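Local coordinates for protein prolyl oligopeptidase (PDB 1YR2) that probably cleaves oligopeptides after proline, and less readily after alanine, as a serine endopeptidase of the S9A family, at residues V209-L214 with S225-P230; A221-R226 with Q243-H248; V601-R606 with R634-H639; L605-F610 with D618-P623. All coordinates share one frame; numbering follows the deposited sequence.

Contact 1. Residues V209-L214 with S225-P230; sequences VKFSGL and SRFAEP
Lys210 lies across the ring of Phe227, the two side chains at about a right angle. Its CB already touches the rim, 3.7 Å from Phe227 CD1. CG, anti to the backbone N, lies 3.9 Å from Phe227 CE1 and at the same time sits over one face of the neighbouring Phe211 ring. The bend at chi3 (51°) then swings the chain over the Phe227 face, so that Lys210 CE comes to 3.5 Å from Phe227 CD1 in a CH-pi contact. At the tip, Lys210 NZ stands 4.8 Å from the Phe227 ring centroid and only 13° off the ring normal, a cation-pi pair; the ammonium also hydrogen-bonds Asn240 OD1 and meets Trp188 in a second cation-pi contact. The other end of the contact is polar. Ser225 N gives a nearly straight hydrogen bond (173°) to Ser212 OG at 2.8 Å, and that hydroxyl in turn donates to Gly213 O at 2.7 Å on a carbonyl lone pair, so donor and acceptor roles are both used. One water joins Gly213 N to Ser225 OG, which also hydrogen-bonds His271 O. Backbone pairing is reduced to a single bridge, Val209 with Arg226. The contact thus sits where strand 204-210, the last of one propeller blade, meets strand 221-226 of the next, with strand 188-195 packed behind Val209 and Phe227.

Contact 2. Residues A221-R226 with Q243-H248; sequences ALLYSR and QTVWLH
The Trp246 indole offers one face to Arg226, whose CD lies 3.6 Å above the plane toward the rim in a CH-pi contact; at the edge, in plane, comes Thr244 O. Trp246 NE1 also donates to Thr244 OG1 at 2.7 Å, a bond that helps fix the rotation of the indole. Arg226 CG presses still closer, 3.3 Å from Trp246 CD1, whereas the guanidinium, tilted 42° to the indole, is too distant for more than a weak cation-pi attraction. The Tyr224 ring has Leu222 O at its edge. Its plane is turned 24° from the indole but slid aside with little overlap, and its CZ meets Trp246 CB at 3.8 Å; Tyr224 OH is bound by Asp257. An alanine here, lacking the indole and its N-H, would probably leave the Arg226 methylenes less well packed and Thr244 OG1 without that donor. On the opposite face Leu223 CD2 packs 3.9 Å from Leu247 CD1, and Ser225 lies beside Val245. Six backbone bonds join the strands, two in each of the pairs Leu222–His248, Tyr224–Trp246 and Arg226–Thr244, the straightest being His248 N to Leu222 O (2.9 Å, 177°). This regular antiparallel pairing joins the two middle strands of a four-stranded blade, the repeating element of the beta-propeller domain.

Contact 3. Residues V601-R606 with R634-H639; sequences VMDMLR and RYSPYH
An Asx turn at Asp603, in the loop after strand 594-598 of the alpha/beta-hydrolase domain, docks here on the short 3-10 segment 637-639. Asp603 OD1 accepts from Leu605 N at 3.0 Å, met nearly along the C-O axis, and more weakly from Arg606 N. The same oxygen lies in the plane of the His639 ring, at its edge, 3.1 Å from His639 CE1. Both faces of that imidazole are covered: Leu605 CD1 rests over one, 3.6 Å from the ring centroid, and Tyr638 CD2 over the opposite one, while Ser636 OG and a water sit at the edge. The hydroxyl Ser636 OG hydrogen-bonds His639 ND1 at 2.7 Å and accepts from Met604 N at 3.1 Å, so one serine ties the ring to the facing backbone. The water bridges to Asp603 OD2, which is also in a salt bridge with Lys668; the nearby carboxylate might favour a positive His639, though Lys668 would temper this. Further along, Tyr638 N donates to Met602 O at 3.0 Å, from above the carbonyl plane rather than along a lone pair. Apolar contacts complete the interface: the Met602 side chain crosses Pro637 at about a right angle, SD nearest CG. Met604 CG, anti to the carbonyl carbon, reaches Tyr635 CE1 at 4.0 Å, and bends at chi2 and chi3 bring CE toward Tyr635 OH. Three helices surround the contact: 626-633 lies against Met604 and Leu605, 576-587 supplies Leu579 to Met604, Tyr635 and Pro637, and 664-675 covers Met602 and Pro637 through Tyr669.

Contact 4. Residues L605-F610 with D618-P623; sequences LRFDQF and DDYGYP
The most firmly held polar atom here is probably Asp608 OD2, gripped by one salt bridge, from Arg614 NH1; across the contact it meets just carbon, 3.7 Å from Pro623 CD. The Asp608 and Pro623 side chains approach tip to tip, and no hydrogen bond joins the two segments. The middle of the interface is the Phe607 ring, with CG in the crowded position between backbone N and carbonyl carbon (chi1 71°). Over its centre stands Tyr620 CD2, the edge of a T-shaped pair whose centroids are 5.3 Å apart and planes 82°. Phe607 CE2 also touches Pro623 CG at 3.9 Å, the two side chains crossing at about a right angle. At the ring edge, in plane, Gly621 O comes to 3.5 Å from Phe607 CZ; Gly621, the first residue after helix 617-620, has positive phi. An alanine in place of Phe607, without the ring, would probably leave Tyr620 and Pro623 poorly packed against this loop and loosen its hold on the end of helix 617-620. Tyr620 OH hydrogen-bonds Asn576, in the probable nucleophile elbow. Gly621 O is buried with no polar partner in the model, so the weakly positive aromatic C-H edge is likely to be its main compensation, in a contact otherwise held by apolar surfaces.

Along the chain contacts 1 and 2 come first, in the beta-propeller domain, and contacts 3 and 4 follow in the hydrolase domain. Contacts 1 and 2 have centres about 8 Å apart and share strand 221-226: contact 2 pairs it within its own blade, contact 1 with the edge of the preceding one, and Gln243 NE2 reaches Phe211 O between them. Contacts 3 and 4 start from the same loop, share Leu605 and Arg606, and lie with centres about 10 Å apart, meeting where Met604 packs on Tyr620. The centres of contacts 2 and 3 are about 54 Å apart, on opposite sides of the chain's centre, so the two pairs belong to separate domains of one enzyme.

Contact 1. Residues V209-L214 with S225-P230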
# COMPACT_ATOMS: atom_id res chain seq x y z
N VAL A 209 -4.43 -5.26 28.91
CA VAL A 209 -4.90 -5.77 27.63
C VAL A 209 -3.73 -5.52 26.68
O VAL A 209 -3.07 -4.48 26.76
CB VAL A 209 -6.10 -4.97 27.21
CG1 VAL A 209 -6.52 -5.31 25.81
CG2 VAL A 209 -7.25 -5.17 28.20
N LYS A 210 -3.46 -6.48 25.83
CA LYS A 210 -2.38 -6.31 24.88
C LYS A 210 -2.54 -7.26 23.74
O LYS A 210 -2.90 -8.43 23.94
CB LYS A 210 -1.01 -6.50 25.56
CG LYS A 210 0.18 -6.45 24.57
CD LYS A 210 1.57 -6.40 25.22
CE LYS A 210 1.85 -7.42 26.25
NZ LYS A 210 3.26 -7.22 26.78
N PHE A 211 -2.28 -6.77 22.53
CA PHE A 211 -2.44 -7.62 21.34
C PHE A 211 -3.78 -8.35 21.31
O PHE A 211 -3.84 -9.57 21.08
CB PHE A 211 -1.28 -8.65 21.22
CG PHE A 211 0.09 -8.02 21.19
CD1 PHE A 211 0.30 -6.86 20.47
CD2 PHE A 211 1.16 -8.63 21.84
CE1 PHE A 211 1.57 -6.25 20.48
CE2 PHE A 211 2.41 -8.07 21.84
CZ PHE A 211 2.61 -6.85 21.15
N SER A 212 -4.86 -7.58 21.47
CA SER A 212 -6.21 -8.09 21.65
C SER A 212 -7.20 -7.60 20.60
O SER A 212 -7.04 -6.51 20.06
CB SER A 212 -6.67 -7.54 22.98
OG SER A 212 -7.92 -8.06 23.39
N GLY A 213 -8.22 -8.39 20.37
CA GLY A 213 -9.46 -7.92 19.80
C GLY A 213 -10.38 -7.28 20.81
O GLY A 213 -10.06 -7.14 22.00
N LEU A 214 -11.55 -6.87 20.33
CA LEU A 214 -12.62 -6.43 21.18
C LEU A 214 -13.78 -7.16 20.55
O LEU A 214 -14.06 -6.98 19.36
CB LEU A 214 -12.85 -4.93 21.05
CG LEU A 214 -11.73 -4.02 21.48
CD1 LEU A 214 -12.10 -2.59 21.15
CD2 LEU A 214 -11.41 -4.20 22.95
N SER A 225 -8.26 -10.18 25.19
CA SER A 225 -7.05 -10.89 25.55
C SER A 225 -6.15 -10.01 26.39
O SER A 225 -6.10 -8.80 26.20
CB SER A 225 -6.32 -11.35 24.29
OG SER A 225 -7.17 -12.17 23.49
N ARG A 226 -5.48 -10.64 27.36
CA ARG A 226 -4.63 -9.95 28.30
C ARG A 226 -3.45 -10.85 28.73
O ARG A 226 -3.43 -12.03 28.43
CB ARG A 226 -5.40 -9.52 29.52
CG ARG A 226 -6.01 -10.66 30.36
CD ARG A 226 -6.44 -10.20 31.77
NE ARG A 226 -5.24 -9.96 32.55
CZ ARG A 226 -5.19 -9.41 33.77
NH1 ARG A 226 -6.32 -9.08 34.39
NH2 ARG A 226 -4.00 -9.21 34.35
N PHE A 227 -2.53 -10.24 29.45
CA PHE A 227 -1.37 -10.89 30.04
C PHE A 227 -1.36 -10.65 31.54
O PHE A 227 -2.06 -9.79 32.03
CB PHE A 227 -0.06 -10.35 29.46
CG PHE A 227 0.12 -10.66 28.01
CD1 PHE A 227 -0.53 -9.91 27.02
CD2 PHE A 227 0.96 -11.68 27.62
CE1 PHE A 227 -0.36 -10.20 25.64
CE2 PHE A 227 1.12 -11.98 26.28
CZ PHE A 227 0.44 -11.22 25.28
N ALA A 228 -0.55 -11.42 32.26
CA ALA A 228 -0.43 -11.24 33.72
C ALA A 228 0.04 -9.83 34.04
O ALA A 228 0.83 -9.25 33.31
CB ALA A 228 0.55 -12.25 34.31
N GLU A 229 -0.46 -9.28 35.14
CA GLU A 229 0.03 -8.01 35.63
C GLU A 229 1.49 -8.33 36.09
O GLU A 229 1.69 -9.16 37.00
CB GLU A 229 -0.92 -7.43 36.72
CG GLU A 229 -0.37 -7.27 38.12
CD GLU A 229 -0.54 -5.86 38.70
OE1 GLU A 229 0.32 -4.98 38.46
OE2 GLU A 229 -1.53 -5.64 39.42
N PRO A 230 2.48 -7.71 35.43
CA PRO A 230 3.90 -8.01 35.68
C PRO A 230 4.41 -7.43 37.00
O PRO A 230 3.61 -6.77 37.68
CB PRO A 230 4.61 -7.32 34.51
CG PRO A 230 3.72 -6.19 34.11
CD PRO A 230 2.32 -6.62 34.44
O HOH W 1 -8.95 -11.10 21.60

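Contact 2. Residues A221-R226 with Q243-H248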
# COMPACT_ATOMS: atom_id res chain seq x y z
N ALA A 221 -21.38 -7.93 27.66
CA ALA A 221 -20.14 -8.60 28.01
C ALA A 221 -19.20 -8.53 26.82
O ALA A 221 -19.66 -8.52 25.67
CB ALA A 221 -20.38 -10.06 28.41
N LEU A 222 -17.91 -8.54 27.11
CA LEU A 222 -16.86 -8.31 26.12
C LEU A 222 -15.74 -9.32 26.32
O LEU A 222 -15.24 -9.47 27.43
CB LEU A 222 -16.29 -6.91 26.30
CG LEU A 222 -15.33 -6.51 25.17
CD1 LEU A 222 -16.07 -5.96 23.97
CD2 LEU A 222 -14.31 -5.51 25.61
N LEU A 223 -15.39 -10.04 25.25
CA LEU A 223 -14.19 -10.89 25.23
C LEU A 223 -12.96 -10.09 24.79
O LEU A 223 -13.02 -9.30 23.84
CB LEU A 223 -14.36 -12.03 24.21
CG LEU A 223 -15.38 -13.09 24.55
CD1 LEU A 223 -15.78 -13.86 23.30
CD2 LEU A 223 -14.86 -14.03 25.58
N TYR A 224 -11.85 -10.35 25.46
CA TYR A 224 -10.61 -9.65 25.22
C TYR A 224 -9.44 -10.55 25.62
O TYR A 224 -9.61 -11.57 26.28
CB TYR A 224 -10.58 -8.33 26.02
CG TYR A 224 -10.49 -8.49 27.53
CD1 TYR A 224 -11.64 -8.75 28.31
CD2 TYR A 224 -9.28 -8.37 28.19
CE1 TYR A 224 -11.54 -8.91 29.67
CE2 TYR A 224 -9.17 -8.57 29.56
CZ TYR A 224 -10.33 -8.78 30.30
OH TYR A 224 -10.22 -8.90 31.66
N SER A 225 -8.26 -10.18 25.19
CA SER A 225 -7.05 -10.89 25.55
C SER A 225 -6.15 -10.01 26.39
O SER A 225 -6.10 -8.80 26.20
CB SER A 225 -6.32 -11.35 24.29
OG SER A 225 -7.17 -12.17 23.49
N ARG A 226 -5.48 -10.64 27.36
CA ARG A 226 -4.63 -9.95 28.30
C ARG A 226 -3.45 -10.85 28.73
O ARG A 226 -3.43 -12.03 28.43
CB ARG A 226 -5.40 -9.52 29.52
CG ARG A 226 -6.01 -10.66 30.36
CD ARG A 226 -6.44 -10.20 31.77
NE ARG A 226 -5.24 -9.96 32.55
CZ ARG A 226 -5.19 -9.41 33.77
NH1 ARG A 226 -6.32 -9.08 34.39
NH2 ARG A 226 -4.00 -9.21 34.35
N GLN A 243 -0.53 -15.30 27.03
CA GLN A 243 -1.70 -14.52 26.73
C GLN A 243 -2.98 -15.36 26.97
O GLN A 243 -3.05 -16.56 26.65
CB GLN A 243 -1.65 -14.04 25.29
CG GLN A 243 -2.82 -13.10 24.96
CD GLN A 243 -2.75 -12.51 23.54
OE1 GLN A 243 -2.49 -13.24 22.57
NE2 GLN A 243 -2.95 -11.17 23.43
N THR A 244 -3.98 -14.76 27.57
CA THR A 244 -5.24 -15.46 27.90
C THR A 244 -6.48 -14.66 27.50
O THR A 244 -6.44 -13.45 27.50
CB THR A 244 -5.30 -15.87 29.39
OG1 THR A 244 -5.11 -14.72 30.21
CG2 THR A 244 -4.13 -16.74 29.75
N VAL A 245 -7.52 -15.37 27.09
CA VAL A 245 -8.80 -14.78 26.70
C VAL A 245 -9.71 -14.81 27.93
O VAL A 245 -9.80 -15.84 28.57
CB VAL A 245 -9.43 -15.54 25.53
CG1 VAL A 245 -10.78 -14.89 25.13
CG2 VAL A 245 -8.52 -15.58 24.38
N TRP A 246 -10.29 -13.65 28.27
CA TRP A 246 -11.23 -13.44 29.37
C TRP A 246 -12.52 -12.78 28.90
O TRP A 246 -12.56 -12.17 27.82
CB TRP A 246 -10.61 -12.55 30.42
CG TRP A 246 -9.41 -13.08 31.08
CD1 TRP A 246 -8.14 -13.24 30.53
CD2 TRP A 246 -9.31 -13.53 32.44
NE1 TRP A 246 -7.29 -13.77 31.48
CE2 TRP A 246 -7.97 -13.93 32.66
CE3 TRP A 246 -10.24 -13.63 33.51
CZ2 TRP A 246 -7.53 -14.42 33.89
CZ3 TRP A 246 -9.80 -14.11 34.71
CH2 TRP A 246 -8.45 -14.51 34.91
N LEU A 247 -13.55 -12.87 29.76
CA LEU A 247 -14.87 -12.29 29.53
C LEU A 247 -15.09 -11.28 30.63
O LEU A 247 -15.03 -11.60 31.82
CB LEU A 247 -15.98 -13.34 29.54
CG LEU A 247 -17.40 -12.86 29.31
CD1 LEU A 247 -17.52 -12.39 27.85
CD2 LEU A 247 -18.40 -13.95 29.61
N HIS A 248 -15.35 -10.04 30.23
CA HIS A 248 -15.74 -9.02 31.17
C HIS A 248 -17.24 -8.78 31.12
O HIS A 248 -17.80 -8.47 30.06
CB HIS A 248 -15.03 -7.69 30.88
CG HIS A 248 -15.46 -6.59 31.79
ND1 HIS A 248 -15.24 -6.63 33.14
CD2 HIS A 248 -16.14 -5.43 31.55
CE1 HIS A 248 -15.73 -5.54 33.70
NE2 HIS A 248 -16.30 -4.80 32.77

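Contact 3. Residues V601-R606 with R634-H639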
# COMPACT_ATOMS: atom_id res chain seq x y z
N VAL A 601 19.92 1.94 -6.04
CA VAL A 601 21.06 1.05 -5.83
C VAL A 601 21.96 1.04 -7.09
O VAL A 601 21.81 0.19 -7.96
CB VAL A 601 20.59 -0.41 -5.47
CG1 VAL A 601 21.73 -1.21 -4.99
CG2 VAL A 601 19.47 -0.39 -4.41
N MET A 602 22.88 1.99 -7.19
CA MET A 602 23.59 2.26 -8.44
C MET A 602 24.90 1.48 -8.60
O MET A 602 25.28 1.19 -9.72
CB MET A 602 23.82 3.77 -8.61
CG MET A 602 22.53 4.59 -8.54
SD MET A 602 21.17 3.90 -9.61
CE MET A 602 20.45 5.47 -10.19
N ASP A 603 25.55 1.14 -7.49
CA ASP A 603 26.73 0.30 -7.54
C ASP A 603 26.35 -1.13 -7.09
O ASP A 603 26.29 -1.46 -5.91
CB ASP A 603 27.85 0.88 -6.68
CG ASP A 603 29.17 0.09 -6.85
OD1 ASP A 603 29.13 -1.12 -7.25
OD2 ASP A 603 30.28 0.59 -6.57
N MET A 604 26.03 -1.94 -8.08
CA MET A 604 25.53 -3.29 -7.87
C MET A 604 26.65 -4.28 -7.63
O MET A 604 26.39 -5.47 -7.40
CB MET A 604 24.74 -3.71 -9.11
CG MET A 604 23.44 -2.95 -9.29
SD MET A 604 22.29 -3.13 -7.91
CE MET A 604 22.03 -4.87 -7.85
N LEU A 605 27.89 -3.82 -7.68
CA LEU A 605 29.02 -4.65 -7.32
C LEU A 605 29.36 -4.53 -5.84
O LEU A 605 30.03 -5.42 -5.31
CB LEU A 605 30.26 -4.32 -8.16
CG LEU A 605 30.08 -4.38 -9.66
CD1 LEU A 605 31.47 -4.15 -10.34
CD2 LEU A 605 29.48 -5.68 -10.05
N ARG A 606 28.91 -3.43 -5.20
CA ARG A 606 29.25 -3.15 -3.82
C ARG A 606 28.03 -2.96 -2.89
O ARG A 606 28.19 -2.52 -1.74
CB ARG A 606 30.15 -1.90 -3.77
CG ARG A 606 31.53 -2.13 -4.33
CD ARG A 606 32.39 -0.89 -4.37
NE ARG A 606 32.63 -0.33 -3.03
CZ ARG A 606 33.44 -0.85 -2.14
NH1 ARG A 606 34.12 -1.96 -2.37
NH2 ARG A 606 33.60 -0.26 -0.98
N ARG A 634 26.94 -6.63 -15.82
CA ARG A 634 26.27 -6.28 -17.07
C ARG A 634 25.26 -5.15 -16.94
O ARG A 634 24.98 -4.51 -17.92
CB ARG A 634 25.56 -7.51 -17.67
CG ARG A 634 26.51 -8.52 -18.25
CD ARG A 634 25.91 -9.92 -18.45
NE ARG A 634 26.98 -10.88 -18.79
CZ ARG A 634 27.05 -12.16 -18.39
NH1 ARG A 634 26.12 -12.73 -17.62
NH2 ARG A 634 28.11 -12.87 -18.74
N TYR A 635 24.76 -4.90 -15.74
CA TYR A 635 23.76 -3.84 -15.55
C TYR A 635 23.97 -2.81 -14.45
O TYR A 635 23.22 -1.82 -14.37
CB TYR A 635 22.36 -4.43 -15.46
CG TYR A 635 22.03 -5.19 -14.19
CD1 TYR A 635 21.72 -4.52 -13.02
CD2 TYR A 635 21.98 -6.58 -14.17
CE1 TYR A 635 21.36 -5.19 -11.87
CE2 TYR A 635 21.64 -7.28 -12.99
CZ TYR A 635 21.33 -6.57 -11.84
OH TYR A 635 20.96 -7.20 -10.65
N SER A 636 24.99 -2.99 -13.61
CA SER A 636 25.29 -2.03 -12.54
C SER A 636 25.33 -0.62 -13.11
O SER A 636 26.23 -0.34 -13.89
CB SER A 636 26.64 -2.37 -11.94
OG SER A 636 27.04 -1.43 -10.95
N PRO A 637 24.36 0.25 -12.80
CA PRO A 637 24.31 1.57 -13.46
C PRO A 637 25.63 2.38 -13.39
O PRO A 637 26.01 2.96 -14.39
CB PRO A 637 23.16 2.28 -12.76
CG PRO A 637 22.30 1.16 -12.30
CD PRO A 637 23.22 0.01 -11.91
N TYR A 638 26.33 2.33 -12.27
CA TYR A 638 27.56 3.12 -12.09
C TYR A 638 28.67 2.66 -13.03
O TYR A 638 29.47 3.48 -13.46
CB TYR A 638 28.00 3.00 -10.62
CG TYR A 638 29.36 3.56 -10.23
CD1 TYR A 638 29.65 4.92 -10.33
CD2 TYR A 638 30.34 2.72 -9.73
CE1 TYR A 638 30.92 5.43 -9.95
CE2 TYR A 638 31.62 3.22 -9.33
CZ TYR A 638 31.88 4.57 -9.43
OH TYR A 638 33.12 5.04 -9.02
N HIS A 639 28.68 1.38 -13.37
CA HIS A 639 29.76 0.79 -14.18
C HIS A 639 29.42 0.75 -15.65
O HIS A 639 30.23 0.29 -16.44
CB HIS A 639 30.08 -0.65 -13.70
CG HIS A 639 30.56 -0.70 -12.29
ND1 HIS A 639 29.70 -0.92 -11.24
CD2 HIS A 639 31.79 -0.51 -11.75
CE1 HIS A 639 30.38 -0.87 -10.11
NE2 HIS A 639 31.65 -0.60 -10.39
O HOH W 2 32.69 -0.32 -7.53

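Contact 4. Residues L605-F610 with D618-P623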
# COMPACT_ATOMS: atom_id res chain seq x y z
N LEU A 605 27.89 -3.82 -7.68
CA LEU A 605 29.02 -4.65 -7.32
C LEU A 605 29.36 -4.53 -5.84
O LEU A 605 30.03 -5.42 -5.31
CB LEU A 605 30.26 -4.32 -8.16
CG LEU A 605 30.08 -4.38 -9.66
CD1 LEU A 605 31.47 -4.15 -10.34
CD2 LEU A 605 29.48 -5.68 -10.05
N ARG A 606 28.91 -3.43 -5.20
CA ARG A 606 29.25 -3.15 -3.82
C ARG A 606 28.03 -2.96 -2.89
O ARG A 606 28.19 -2.52 -1.74
CB ARG A 606 30.15 -1.90 -3.77
CG ARG A 606 31.53 -2.13 -4.33
CD ARG A 606 32.39 -0.89 -4.37
NE ARG A 606 32.63 -0.33 -3.03
CZ ARG A 606 33.44 -0.85 -2.14
NH1 ARG A 606 34.12 -1.96 -2.37
NH2 ARG A 606 33.60 -0.26 -0.98
N PHE A 607 26.84 -3.29 -3.35
CA PHE A 607 25.60 -3.00 -2.58
C PHE A 607 25.57 -3.72 -1.24
O PHE A 607 25.08 -3.18 -0.23
CB PHE A 607 24.35 -3.37 -3.39
CG PHE A 607 24.15 -4.84 -3.53
CD1 PHE A 607 23.50 -5.54 -2.55
CD2 PHE A 607 24.59 -5.52 -4.65
CE1 PHE A 607 23.32 -6.89 -2.65
CE2 PHE A 607 24.41 -6.86 -4.74
CZ PHE A 607 23.79 -7.55 -3.71
N ASP A 608 26.18 -4.88 -1.20
CA ASP A 608 26.22 -5.68 0.02
C ASP A 608 27.31 -5.28 1.04
O ASP A 608 27.43 -5.92 2.08
CB ASP A 608 26.30 -7.15 -0.31
CG ASP A 608 27.65 -7.56 -0.86
OD1 ASP A 608 28.37 -6.74 -1.50
OD2 ASP A 608 28.03 -8.73 -0.73
N GLN A 609 28.07 -4.23 0.75
CA GLN A 609 29.10 -3.72 1.65
C GLN A 609 28.53 -2.71 2.62
O GLN A 609 29.26 -2.22 3.47
CB GLN A 609 30.21 -2.99 0.88
CG GLN A 609 30.77 -3.74 -0.34
CD GLN A 609 31.96 -4.60 -0.05
OE1 GLN A 609 32.39 -4.71 1.09
NE2 GLN A 609 32.52 -5.21 -1.09
N PHE A 610 27.27 -2.34 2.47
CA PHE A 610 26.72 -1.26 3.29
C PHE A 610 25.56 -1.69 4.15
O PHE A 610 24.93 -2.74 3.91
CB PHE A 610 26.35 -0.05 2.42
CG PHE A 610 27.44 0.38 1.50
CD1 PHE A 610 28.50 1.15 1.97
CD2 PHE A 610 27.43 -0.01 0.17
CE1 PHE A 610 29.51 1.52 1.12
CE2 PHE A 610 28.44 0.39 -0.68
CZ PHE A 610 29.47 1.15 -0.21
N ASP A 618 19.11 -11.94 -1.95
CA ASP A 618 18.06 -12.88 -2.37
C ASP A 618 17.47 -12.55 -3.73
O ASP A 618 17.06 -13.44 -4.48
CB ASP A 618 16.91 -12.95 -1.33
CG ASP A 618 17.04 -14.15 -0.37
OD1 ASP A 618 18.00 -14.98 -0.41
OD2 ASP A 618 16.22 -14.27 0.56
N ASP A 619 17.43 -11.26 -4.09
CA ASP A 619 17.03 -10.91 -5.44
C ASP A 619 18.20 -10.66 -6.37
O ASP A 619 18.09 -10.90 -7.57
CB ASP A 619 16.22 -9.61 -5.43
CG ASP A 619 14.72 -9.87 -5.44
OD1 ASP A 619 14.26 -10.75 -4.66
OD2 ASP A 619 13.96 -9.26 -6.21
N TYR A 620 19.29 -10.09 -5.86
CA TYR A 620 20.39 -9.62 -6.73
C TYR A 620 21.53 -10.60 -6.98
O TYR A 620 22.27 -10.47 -7.95
CB TYR A 620 20.97 -8.33 -6.11
CG TYR A 620 20.05 -7.13 -6.08
CD1 TYR A 620 18.94 -7.02 -6.92
CD2 TYR A 620 20.28 -6.09 -5.19
CE1 TYR A 620 18.09 -5.87 -6.92
CE2 TYR A 620 19.46 -4.95 -5.17
CZ TYR A 620 18.39 -4.84 -6.04
OH TYR A 620 17.61 -3.73 -5.99
N GLY A 621 21.69 -11.52 -6.06
CA GLY A 621 22.79 -12.47 -6.09
C GLY A 621 23.95 -12.01 -5.26
O GLY A 621 23.85 -10.97 -4.55
N TYR A 622 25.08 -12.74 -5.38
CA TYR A 622 26.23 -12.57 -4.49
C TYR A 622 27.45 -12.08 -5.25
O TYR A 622 27.96 -12.82 -6.11
CB TYR A 622 26.57 -13.91 -3.85
CG TYR A 622 25.49 -14.44 -2.96
CD1 TYR A 622 24.42 -15.13 -3.50
CD2 TYR A 622 25.48 -14.18 -1.61
CE1 TYR A 622 23.39 -15.60 -2.69
CE2 TYR A 622 24.48 -14.64 -0.80
CZ TYR A 622 23.43 -15.36 -1.33
OH TYR A 622 22.37 -15.79 -0.54
N PRO A 623 27.90 -10.85 -5.02
CA PRO A 623 29.08 -10.33 -5.73
C PRO A 623 30.38 -11.10 -5.58
O PRO A 623 31.25 -10.97 -6.47
CB PRO A 623 29.26 -8.94 -5.15
CG PRO A 623 27.91 -8.55 -4.70
CD PRO A 623 27.25 -9.80 -4.21